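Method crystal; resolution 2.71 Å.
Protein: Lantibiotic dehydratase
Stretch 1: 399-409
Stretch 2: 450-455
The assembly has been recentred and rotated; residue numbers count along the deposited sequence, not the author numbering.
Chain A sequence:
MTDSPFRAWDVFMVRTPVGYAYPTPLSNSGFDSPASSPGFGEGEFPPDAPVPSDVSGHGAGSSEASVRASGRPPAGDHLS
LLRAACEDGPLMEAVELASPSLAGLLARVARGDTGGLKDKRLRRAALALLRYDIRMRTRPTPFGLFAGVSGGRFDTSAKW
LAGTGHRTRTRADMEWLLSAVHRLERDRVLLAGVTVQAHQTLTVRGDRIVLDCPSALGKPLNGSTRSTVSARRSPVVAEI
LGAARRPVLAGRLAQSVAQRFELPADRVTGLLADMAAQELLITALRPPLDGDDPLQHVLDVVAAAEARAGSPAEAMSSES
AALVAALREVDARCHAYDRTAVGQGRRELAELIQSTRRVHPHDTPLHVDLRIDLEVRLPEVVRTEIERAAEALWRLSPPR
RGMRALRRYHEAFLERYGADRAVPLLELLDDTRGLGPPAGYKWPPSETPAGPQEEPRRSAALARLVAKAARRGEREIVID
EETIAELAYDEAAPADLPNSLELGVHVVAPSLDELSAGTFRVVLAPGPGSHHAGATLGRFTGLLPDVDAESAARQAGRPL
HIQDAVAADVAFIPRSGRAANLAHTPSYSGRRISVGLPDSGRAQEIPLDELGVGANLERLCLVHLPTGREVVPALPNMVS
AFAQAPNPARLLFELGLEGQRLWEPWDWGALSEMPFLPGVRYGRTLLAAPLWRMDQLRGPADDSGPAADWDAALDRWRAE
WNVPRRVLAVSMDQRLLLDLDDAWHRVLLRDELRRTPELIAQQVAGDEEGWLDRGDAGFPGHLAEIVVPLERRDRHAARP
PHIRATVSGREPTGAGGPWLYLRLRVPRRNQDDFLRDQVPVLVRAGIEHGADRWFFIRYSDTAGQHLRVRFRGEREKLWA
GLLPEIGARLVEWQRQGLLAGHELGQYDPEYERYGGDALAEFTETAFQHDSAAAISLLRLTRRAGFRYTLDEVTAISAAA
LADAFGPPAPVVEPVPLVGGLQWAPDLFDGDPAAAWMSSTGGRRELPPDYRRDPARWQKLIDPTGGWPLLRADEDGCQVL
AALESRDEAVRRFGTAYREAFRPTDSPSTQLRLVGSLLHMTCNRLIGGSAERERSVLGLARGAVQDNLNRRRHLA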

# COMPACT_ATOMS: atom_id res chain seq x y z
N PRO A 399 -18.97 6.77 0.13
CA PRO A 399 -19.77 6.08 -0.89
C PRO A 399 -19.47 4.58 -0.91
O PRO A 399 -18.88 4.03 -1.84
CB PRO A 399 -19.32 6.76 -2.19
CG PRO A 399 -17.92 7.14 -1.92
CD PRO A 399 -17.83 7.50 -0.46
N ARG A 400 -19.91 3.92 0.14
CA ARG A 400 -19.52 2.57 0.46
C ARG A 400 -20.76 1.83 1.03
O ARG A 400 -21.62 2.46 1.63
CB ARG A 400 -18.41 2.66 1.52
CG ARG A 400 -17.75 1.35 1.85
CD ARG A 400 -17.05 1.39 3.19
NE ARG A 400 -16.35 2.65 3.44
CZ ARG A 400 -15.23 3.01 2.81
NH1 ARG A 400 -14.71 2.22 1.89
NH2 ARG A 400 -14.65 4.17 3.10
N ARG A 401 -20.88 0.52 0.84
CA ARG A 401 -21.87 -0.26 1.60
C ARG A 401 -21.18 -1.22 2.57
O ARG A 401 -20.24 -1.92 2.21
CB ARG A 401 -22.85 -0.99 0.66
CG ARG A 401 -23.99 -0.09 0.16
CD ARG A 401 -24.25 -0.23 -1.37
NE ARG A 401 -23.03 0.09 -2.11
CZ ARG A 401 -22.51 1.31 -2.19
NH1 ARG A 401 -23.12 2.34 -1.59
NH2 ARG A 401 -21.38 1.54 -2.86
N GLY A 402 -21.64 -1.25 3.81
CA GLY A 402 -21.01 -2.12 4.79
C GLY A 402 -19.76 -1.52 5.40
O GLY A 402 -19.29 -0.49 4.96
N MET A 403 -19.23 -2.16 6.43
CA MET A 403 -17.94 -1.80 7.01
C MET A 403 -16.78 -1.87 5.98
O MET A 403 -16.74 -2.73 5.10
CB MET A 403 -17.61 -2.75 8.15
CG MET A 403 -18.55 -2.69 9.31
SD MET A 403 -18.32 -1.22 10.31
CE MET A 403 -16.99 -1.78 11.39
N ARG A 404 -15.81 -0.97 6.15
CA ARG A 404 -14.62 -0.95 5.33
C ARG A 404 -13.80 -2.22 5.55
O ARG A 404 -13.16 -2.71 4.64
CB ARG A 404 -13.77 0.28 5.64
CG ARG A 404 -12.67 0.48 4.63
CD ARG A 404 -11.78 1.66 4.95
NE ARG A 404 -10.67 1.77 4.00
CZ ARG A 404 -9.46 1.24 4.20
NH1 ARG A 404 -9.21 0.53 5.30
NH2 ARG A 404 -8.51 1.40 3.30
N ALA A 405 -13.83 -2.76 6.76
CA ALA A 405 -13.13 -4.01 7.08
C ALA A 405 -13.49 -5.28 6.27
O ALA A 405 -12.83 -6.30 6.42
CB ALA A 405 -13.26 -4.32 8.57
N LEU A 406 -14.53 -5.25 5.46
CA LEU A 406 -14.92 -6.45 4.74
C LEU A 406 -14.94 -6.16 3.28
O LEU A 406 -15.51 -6.94 2.52
CB LEU A 406 -16.31 -6.95 5.14
CG LEU A 406 -16.66 -7.49 6.52
CD1 LEU A 406 -18.10 -8.06 6.51
CD2 LEU A 406 -15.65 -8.54 7.01
N ARG A 407 -14.39 -5.04 2.85
CA ARG A 407 -14.43 -4.74 1.42
C ARG A 407 -13.44 -5.60 0.60
O ARG A 407 -13.81 -6.20 -0.41
CB ARG A 407 -14.27 -3.25 1.16
CG ARG A 407 -15.33 -2.41 1.82
CD ARG A 407 -16.59 -2.21 0.97
NE ARG A 407 -17.24 -3.44 0.53
CZ ARG A 407 -17.90 -4.30 1.32
NH1 ARG A 407 -17.96 -4.13 2.64
NH2 ARG A 407 -18.49 -5.37 0.79
N ARG A 408 -12.20 -5.69 1.07
CA ARG A 408 -11.24 -6.56 0.40
C ARG A 408 -11.61 -8.04 0.58
O ARG A 408 -11.39 -8.85 -0.32
CB ARG A 408 -9.81 -6.28 0.88
CG ARG A 408 -9.28 -4.87 0.53
CD ARG A 408 -7.95 -4.60 1.26
NE ARG A 408 -6.95 -5.55 0.79
CZ ARG A 408 -6.29 -5.43 -0.36
NH1 ARG A 408 -6.47 -4.36 -1.12
NH2 ARG A 408 -5.43 -6.37 -0.74
N TYR A 409 -12.17 -8.40 1.73
CA TYR A 409 -12.63 -9.77 1.99
C TYR A 409 -13.71 -10.20 0.99
O TYR A 409 -13.66 -11.29 0.42
CB TYR A 409 -13.19 -9.82 3.39
CG TYR A 409 -13.19 -11.18 4.04
CD1 TYR A 409 -12.01 -11.78 4.42
CD2 TYR A 409 -14.38 -11.83 4.31
CE1 TYR A 409 -12.01 -13.01 5.04
CE2 TYR A 409 -14.39 -13.04 4.94
CZ TYR A 409 -13.20 -13.64 5.30
OH TYR A 409 -13.20 -14.88 5.92
N ALA A 450 -3.30 -6.03 5.54
CA ALA A 450 -4.26 -4.96 5.30
C ALA A 450 -3.91 -4.35 3.98
O ALA A 450 -2.75 -4.38 3.58
CB ALA A 450 -4.18 -3.92 6.39
N GLY A 451 -4.90 -3.82 3.28
CA GLY A 451 -4.65 -3.13 2.03
C GLY A 451 -4.00 -1.76 2.19
O GLY A 451 -3.46 -1.44 3.25
N PRO A 452 -4.01 -0.95 1.13
CA PRO A 452 -3.54 0.43 1.28
C PRO A 452 -4.29 1.15 2.41
O PRO A 452 -5.51 1.06 2.53
CB PRO A 452 -3.89 1.07 -0.08
CG PRO A 452 -3.92 -0.08 -1.05
CD PRO A 452 -4.43 -1.26 -0.25
N GLN A 453 -3.54 1.86 3.25
CA GLN A 453 -4.12 2.65 4.34
C GLN A 453 -5.00 3.76 3.73
O GLN A 453 -4.86 4.09 2.55
CB GLN A 453 -3.01 3.25 5.21
CG GLN A 453 -3.47 4.02 6.44
CD GLN A 453 -4.12 3.13 7.51
OE1 GLN A 453 -5.32 2.86 7.47
NE2 GLN A 453 -3.32 2.73 8.50
N GLU A 454 -5.95 4.28 4.49
CA GLU A 454 -6.79 5.35 3.96
C GLU A 454 -6.14 6.72 4.28
O GLU A 454 -5.81 7.00 5.44
CB GLU A 454 -8.22 5.25 4.49
CG GLU A 454 -9.28 5.71 3.49
CD GLU A 454 -10.72 5.57 4.03
OE1 GLU A 454 -10.91 5.32 5.24
OE2 GLU A 454 -11.66 5.72 3.22
N GLU A 455 -5.95 7.54 3.25
CA GLU A 455 -5.44 8.91 3.43
C GLU A 455 -6.47 9.78 4.16
O GLU A 455 -7.65 9.73 3.84
CB GLU A 455 -5.12 9.55 2.08
CG GLU A 455 -3.73 9.24 1.52
CD GLU A 455 -3.41 10.04 0.25
OE1 GLU A 455 -2.47 9.67 -0.48
OE2 GLU A 455 -4.13 11.04 -0.01

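This is a small, polar and largely solvent-exposed contact in which three arginines of the first stretch, Arg400, Arg404 and Arg408, reach across to an irregular strip of chain, meeting it through one carboxylate, one carbonyl and a glycine-proline surface. Only 274 Å² is buried, both sides summed, and the backbones stay well apart: the CA atoms of Arg404 and Glu454 lie 10.1 Å from each other, those of Arg408 and Gly451 7.6 Å. Long side chains therefore do the bridging.

Arg404 is the centre of the arrangement. Its first three chi angles are all t, so the chain runs out nearly straight and delivers the guanidinium to the other stretch. There Arg404 NH2 donates a hydrogen bond to Pro452 O at 3.1 Å, with the acceptor at the edge of the group, near its plane, where N-H bonds can point. The same guanidinium treats Glu454 differently. Arg404 NE lies 3.8 Å from Glu454 OE1, a long salt bridge in which the oxygen sits well out of the guanidinium plane; no N-H points at it, and the attraction is one of charge alone. Glu454 CB lies over one face of the group, so a single guanidinium offers its edge to a carbonyl and its face to aliphatic carbon.

Glu454 also meets Arg400, whose NH2 approaches Glu454 OE2 at 3.4 Å. This oxygen is near the guanidinium plane, and the salt bridge includes a hydrogen bond, though a weak one with an N-H...O angle of 136°. The carboxylate thus answers two arginines, one through each oxygen.

Arg408, in the first turn of the helix that follows Leu406 at the N-cap, makes no hydrogen bond across the contact. Its guanidinium packs instead on carbon: Gly451 CA lies over one face, 3.6 Å from Arg408 NE, and Pro452 CD is 3.8 Å from Arg408 NH1. The absence of a side chain at Gly451 matters here, because an ideal CB would fall 2.6 Å from Arg408 CD, a clash.

Arg407 does not reach the other stretch; within its own, Arg407 NH1 donates to Met403 O at 3.1 Å and Arg407 N to Arg404 O at 3.2 Å, and its side chain has further partners elsewhere in the structure. Arginine serves this contact in three ways: its edge meets the hydrogen-bond acceptors Pro452 O and Glu454 OE2, its charge is felt by Glu454 OE1 out of plane, and its face lies against carbon at Gly451 and Glu454.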